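Local coordinates for long form salivary protein D7L1 (Anopheles stephensi, PDB 3NHI) that binds and sequesters cysteinyl leukotrienes and thromboxane A2 analogues, blunting the host response while female mosquitoes take blood, at residues R249-Q252 and H253-A257; V283-E286 and M287-L290. One frame throughout, in Å; residues are numbered along the deposited sequence.

Interaction 1: R249-Q252 and H253-A257; sequences RLKQ and HFKNA. With SO4 (sulfate ion), chain D.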
loop_
_atom_site.group_PDB
_atom_site.type_symbol
_atom_site.label_atom_id
_atom_site.label_comp_id
_atom_site.label_asym_id
_atom_site.label_seq_id
_atom_site.Cartn_x
_atom_site.Cartn_y
_atom_site.Cartn_z
ATOM N N ARG A 249 6.060 16.638 21.638
ATOM C CA ARG A 249 6.143 15.731 22.781
ATOM C C ARG A 249 6.008 14.259 22.330
ATOM O O ARG A 249 6.339 13.338 23.085
ATOM C CB ARG A 249 5.057 16.086 23.800
ATOM C CG ARG A 249 5.502 16.081 25.253
ATOM C CD ARG A 249 5.769 17.497 25.775
ATOM N NE ARG A 249 4.532 18.231 26.056
ATOM C CZ ARG A 249 4.051 19.232 25.319
ATOM N NH1 ARG A 249 4.701 19.651 24.237
ATOM N NH2 ARG A 249 2.910 19.821 25.670
ATOM N N LEU A 250 5.533 14.042 21.102
ATOM C CA LEU A 250 5.406 12.693 20.520
ATOM C C LEU A 250 6.704 12.135 19.944
ATOM O O LEU A 250 6.724 10.997 19.493
ATOM C CB LEU A 250 4.367 12.682 19.385
ATOM C CG LEU A 250 2.920 13.012 19.729
ATOM C CD1 LEU A 250 2.132 13.261 18.458
ATOM C CD2 LEU A 250 2.288 11.882 20.535
ATOM N N LYS A 251 7.766 12.939 19.958
ATOM C CA LYS A 251 9.032 12.624 19.280
ATOM C C LYS A 251 9.412 11.146 19.249
ATOM O O LYS A 251 9.543 10.559 18.169
ATOM C CB LYS A 251 10.187 13.428 19.907
ATOM C CG LYS A 251 11.573 13.119 19.325
ATOM C CD LYS A 251 12.705 13.416 20.325
ATOM C CE LYS A 251 12.959 12.254 21.313
ATOM N NZ LYS A 251 13.465 10.989 20.683
ATOM N N GLN A 252 9.631 10.552 20.420
ATOM C CA GLN A 252 10.119 9.181 20.463
ATOM C C GLN A 252 9.088 8.196 19.932
ATOM O O GLN A 252 9.439 7.234 19.247
ATOM C CB GLN A 252 10.553 8.773 21.874
ATOM C CG GLN A 252 11.273 7.412 21.917
ATOM C CD GLN A 252 12.501 7.370 21.008
ATOM O OE1 GLN A 252 13.416 8.195 21.133
ATOM N NE2 GLN A 252 12.519 6.419 20.076
ATOM N N HIS A 253 7.822 8.432 20.249
ATOM C CA HIS A 253 6.767 7.561 19.751
ATOM C C HIS A 253 6.634 7.645 18.241
ATOM O O HIS A 253 6.436 6.621 17.577
ATOM C CB HIS A 253 5.447 7.884 20.438
ATOM C CG HIS A 253 5.525 7.793 21.924
ATOM N ND1 HIS A 253 5.778 6.610 22.577
ATOM C CD2 HIS A 253 5.410 8.742 22.882
ATOM C CE1 HIS A 253 5.806 6.829 23.880
ATOM N NE2 HIS A 253 5.595 8.116 24.090
ATOM N N PHE A 254 6.753 8.852 17.694
ATOM C CA PHE A 254 6.752 8.984 16.247
ATOM C C PHE A 254 7.925 8.231 15.613
ATOM O O PHE A 254 7.738 7.528 14.619
ATOM C CB PHE A 254 6.751 10.443 15.784
ATOM C CG PHE A 254 6.913 10.574 14.304
ATOM C CD1 PHE A 254 5.958 10.035 13.451
ATOM C CD2 PHE A 254 8.035 11.173 13.750
ATOM C CE1 PHE A 254 6.111 10.105 12.075
ATOM C CE2 PHE A 254 8.184 11.246 12.360
ATOM C CZ PHE A 254 7.220 10.710 11.531
ATOM N N LYS A 255 9.117 8.367 16.189
ATOM C CA LYS A 255 10.278 7.665 15.660
ATOM C C LYS A 255 9.997 6.169 15.643
ATOM O O LYS A 255 10.264 5.499 14.660
ATOM C CB LYS A 255 11.530 7.965 16.484
ATOM C CG LYS A 255 11.991 9.406 16.405
ATOM C CD LYS A 255 13.249 9.611 17.233
ATOM C CE LYS A 255 13.694 11.056 17.190
ATOM N NZ LYS A 255 14.911 11.259 18.021
ATOM N N ASN A 256 9.414 5.655 16.725
ATOM C CA ASN A 256 9.130 4.221 16.799
ATOM C C ASN A 256 8.084 3.798 15.764
ATOM O O ASN A 256 8.225 2.751 15.131
ATOM C CB ASN A 256 8.705 3.828 18.218
ATOM C CG ASN A 256 9.832 3.987 19.225
ATOM O OD1 ASN A 256 11.004 4.055 18.859
ATOM N ND2 ASN A 256 9.476 4.031 20.503
ATOM N N ALA A 257 7.055 4.623 15.589
ATOM C CA ALA A 257 5.987 4.349 14.621
ATOM C C ALA A 257 6.499 4.397 13.185
ATOM O O ALA A 257 6.180 3.528 12.375
ATOM C CB ALA A 257 4.851 5.341 14.807
HETATM S S SO4 D . 17.796 10.493 16.358
HETATM O O1 SO4 D . 17.302 11.854 16.533
HETATM O O2 SO4 D . 18.110 10.265 14.955
HETATM O O3 SO4 D . 16.774 9.542 16.789
HETATM O O4 SO4 D . 19.000 10.313 17.165
#
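Gln252 and Asn256 meet through their side-chain amides, one helical turn apart. Gln252 NE2 donates to Asn256 OD1 at 3.1 Å. The acceptor lies in the amide plane of Gln252, but the donor stands 45° out of the carbonyl plane of Asn256, so no lone pair is met squarely. The two amides are turned 47° against each other. A bend at chi2 of Gln252 (57°) swings its amide along the helix toward Asn256.

The other end of the same amide is also used. Lys251 NZ donates to Gln252 OE1 at 2.8 Å, from above the carbonyl plane. The Gln252 amide thus bridges the lysine nitrogen and a second amide, which fixes its rotation.

Lys251 curls over through its last two torsions to reach this position. Its NZ comes to 3.0 Å from Lys255 NZ, and its CG packs against Lys255 CE at 3.6 Å. Lys255 runs straight out beyond CG and ends on a sulfate ion, probably from the crystallisation liquor. Lys255 NZ donates to sulfate O3 at 2.8 Å and to O1 at 2.9 Å. Arg177 NH2 and Tyr178 N also bind this sulfate.

Beneath the polar side chains lies the N-terminal part of helix 251-266. Phe254 N bonds to Leu250 O at 2.8 Å, and the next two residues follow the same i to i-4 pattern. On the inner side, Leu250 rests on helix 223-231 and Phe254 on helix 238-246, within this all-helical, odorant-binding-type fold.

Two lysine nitrogens this close would probably disfavour full charge on both. The sulfate at Lys255 and OE1 of Gln252 at Lys251 probably offset this, though the pair may still have a lowered pKa.

Interaction 2: V283-E286 and M287-L290; sequences VKEE and MKKL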
loop_
_atom_site.group_PDB
_atom_site.type_symbol
_atom_site.label_atom_id
_atom_site.label_comp_id
_atom_site.label_asym_id
_atom_site.label_seq_id
_atom_site.Cartn_x
_atom_site.Cartn_y
_atom_site.Cartn_z
ATOM N N VAL A 283 12.674 -4.204 15.774
ATOM C CA VAL A 283 12.452 -3.592 14.463
ATOM C C VAL A 283 13.786 -3.355 13.745
ATOM O O VAL A 283 13.943 -3.715 12.573
ATOM C CB VAL A 283 11.636 -2.277 14.580
ATOM C CG1 VAL A 283 11.617 -1.523 13.248
ATOM C CG2 VAL A 283 10.226 -2.575 15.024
ATOM N N LYS A 284 14.746 -2.775 14.455
ATOM C CA LYS A 284 16.062 -2.520 13.884
ATOM C C LYS A 284 16.761 -3.804 13.431
ATOM O O LYS A 284 17.314 -3.856 12.335
ATOM C CB LYS A 284 16.920 -1.717 14.855
ATOM C CG LYS A 284 16.413 -0.294 15.048
ATOM C CD LYS A 284 17.340 0.524 15.927
ATOM C CE LYS A 284 16.805 1.931 16.149
ATOM N NZ LYS A 284 15.629 1.945 17.059
ATOM N N GLU A 285 16.698 -4.850 14.253
ATOM C CA GLU A 285 17.285 -6.141 13.873
ATOM C C GLU A 285 16.643 -6.720 12.616
ATOM O O GLU A 285 17.338 -7.207 11.722
ATOM C CB GLU A 285 17.234 -7.135 15.042
ATOM C CG GLU A 285 18.191 -6.788 16.183
ATOM C CD GLU A 285 19.637 -6.598 15.715
ATOM O OE1 GLU A 285 20.214 -5.524 15.985
ATOM O OE2 GLU A 285 20.187 -7.514 15.066
ATOM N N GLU A 286 15.318 -6.644 12.528
ATOM C CA GLU A 286 14.608 -7.113 11.339
ATOM C C GLU A 286 14.965 -6.304 10.089
ATOM O O GLU A 286 15.074 -6.864 8.994
ATOM C CB GLU A 286 13.103 -7.082 11.589
ATOM C CG GLU A 286 12.619 -8.152 12.557
ATOM C CD GLU A 286 12.171 -9.405 11.839
ATOM O OE1 GLU A 286 11.026 -9.839 12.093
ATOM O OE2 GLU A 286 12.943 -9.938 11.006
ATOM N N MET A 287 15.171 -4.996 10.253
ATOM C CA MET A 287 15.512 -4.139 9.116
ATOM C C MET A 287 16.891 -4.443 8.542
ATOM O O MET A 287 17.120 -4.235 7.360
ATOM C CB MET A 287 15.393 -2.659 9.472
ATOM C CG MET A 287 13.944 -2.188 9.540
ATOM S SD MET A 287 13.736 -0.420 9.231
ATOM C CE MET A 287 14.385 0.268 10.751
ATOM N N LYS A 288 17.796 -4.955 9.375
ATOM C CA LYS A 288 19.148 -5.293 8.918
ATOM C C LYS A 288 19.147 -6.391 7.849
ATOM O O LYS A 288 20.077 -6.478 7.042
ATOM C CB LYS A 288 20.033 -5.688 10.104
ATOM C CG LYS A 288 20.382 -4.542 11.019
ATOM C CD LYS A 288 21.147 -5.045 12.224
ATOM C CE LYS A 288 21.535 -3.897 13.120
ATOM N NZ LYS A 288 22.181 -4.368 14.383
ATOM N N LYS A 289 18.096 -7.208 7.833
ATOM C CA LYS A 289 17.963 -8.289 6.855
ATOM C C LYS A 289 17.510 -7.801 5.480
ATOM O O LYS A 289 17.583 -8.544 4.501
ATOM C CB LYS A 289 16.968 -9.333 7.361
ATOM C CG LYS A 289 17.418 -10.023 8.646
ATOM C CD LYS A 289 16.277 -10.761 9.348
ATOM C CE LYS A 289 16.000 -12.135 8.745
ATOM N NZ LYS A 289 14.977 -12.090 7.663
ATOM N N LEU A 290 17.033 -6.561 5.416
ATOM C CA LEU A 290 16.393 -6.042 4.211
ATOM C C LEU A 290 17.135 -4.808 3.692
ATOM O O LEU A 290 18.101 -4.349 4.300
ATOM C CB LEU A 290 14.914 -5.726 4.507
ATOM C CG LEU A 290 14.069 -6.938 4.929
ATOM C CD1 LEU A 290 12.736 -6.486 5.505
ATOM C CD2 LEU A 290 13.857 -7.942 3.788
#
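Lys288 lies alongside Glu285, both side chains pointing the same way. Lys288 is extended beyond CG, and Glu285 bends at chi2 (-54°) to bring its carboxylate to the lysine tip. Lys288 NZ and Glu285 OE1 form a salt bridge of 2.8 Å. The lysine approaches on the syn side, 24° out of the carboxylate plane. The aliphatic part joins in: Lys288 CE is 3.5 Å from Glu285 OE1.

Glu286 and Lys289 repeat the i to i+3 spacing without a salt bridge. Glu286 OE2 is 3.8 Å from Lys289 CD, with the ammonium farther off. The main partner of the Glu286 carboxylate is Lys275, which makes a salt bridge to OE1.

The stretch runs through the C-terminal part of helix 280-288 into the turn that follows, near the C-terminus of this all-helical protein of the PBP/GOBP family. On the inner side Met287 runs beside Val283, with Met287 CE 4.1 Å from Val283 CG1. Val283 packs on Phe260 and Met287 on Leu263 and Glu262 of helix 251-266.

Met287 N still bonds to Val283 O at 2.9 Å. Further on, Lys289 N reaches Glu286 O at 3.3 Å. This bond spans three residues, as does that of Leu290 N to Met287 O, where the helix gives way to a turn. The latter oxygen also accepts a bond from Thr292 OG1.

In the fold
Interaction 1 comes first along the chain, on helix 251-266, and interaction 2 follows on helix 280-288, the next helix. Their centres are about 19 Å apart. The nearest atoms are about 5 Å apart, so the two do not touch. Helix 251-266 links them: its N-terminal part carries interaction 1, and further along Phe260 meets Val283, Leu263 meets Glu286 and Met287, and Glu262 meets Met287. Tyr277, in the intervening loop, touches both Asn256 and Val283. Interaction 1 lies away from the annotated lipid-binding sites. In interaction 2 the side chain of Leu290 is about 8 Å from that of Lys151, but about 13 Å from the bound hydroxyicosatetraenoic acid. Neither contact lines the lipid pocket.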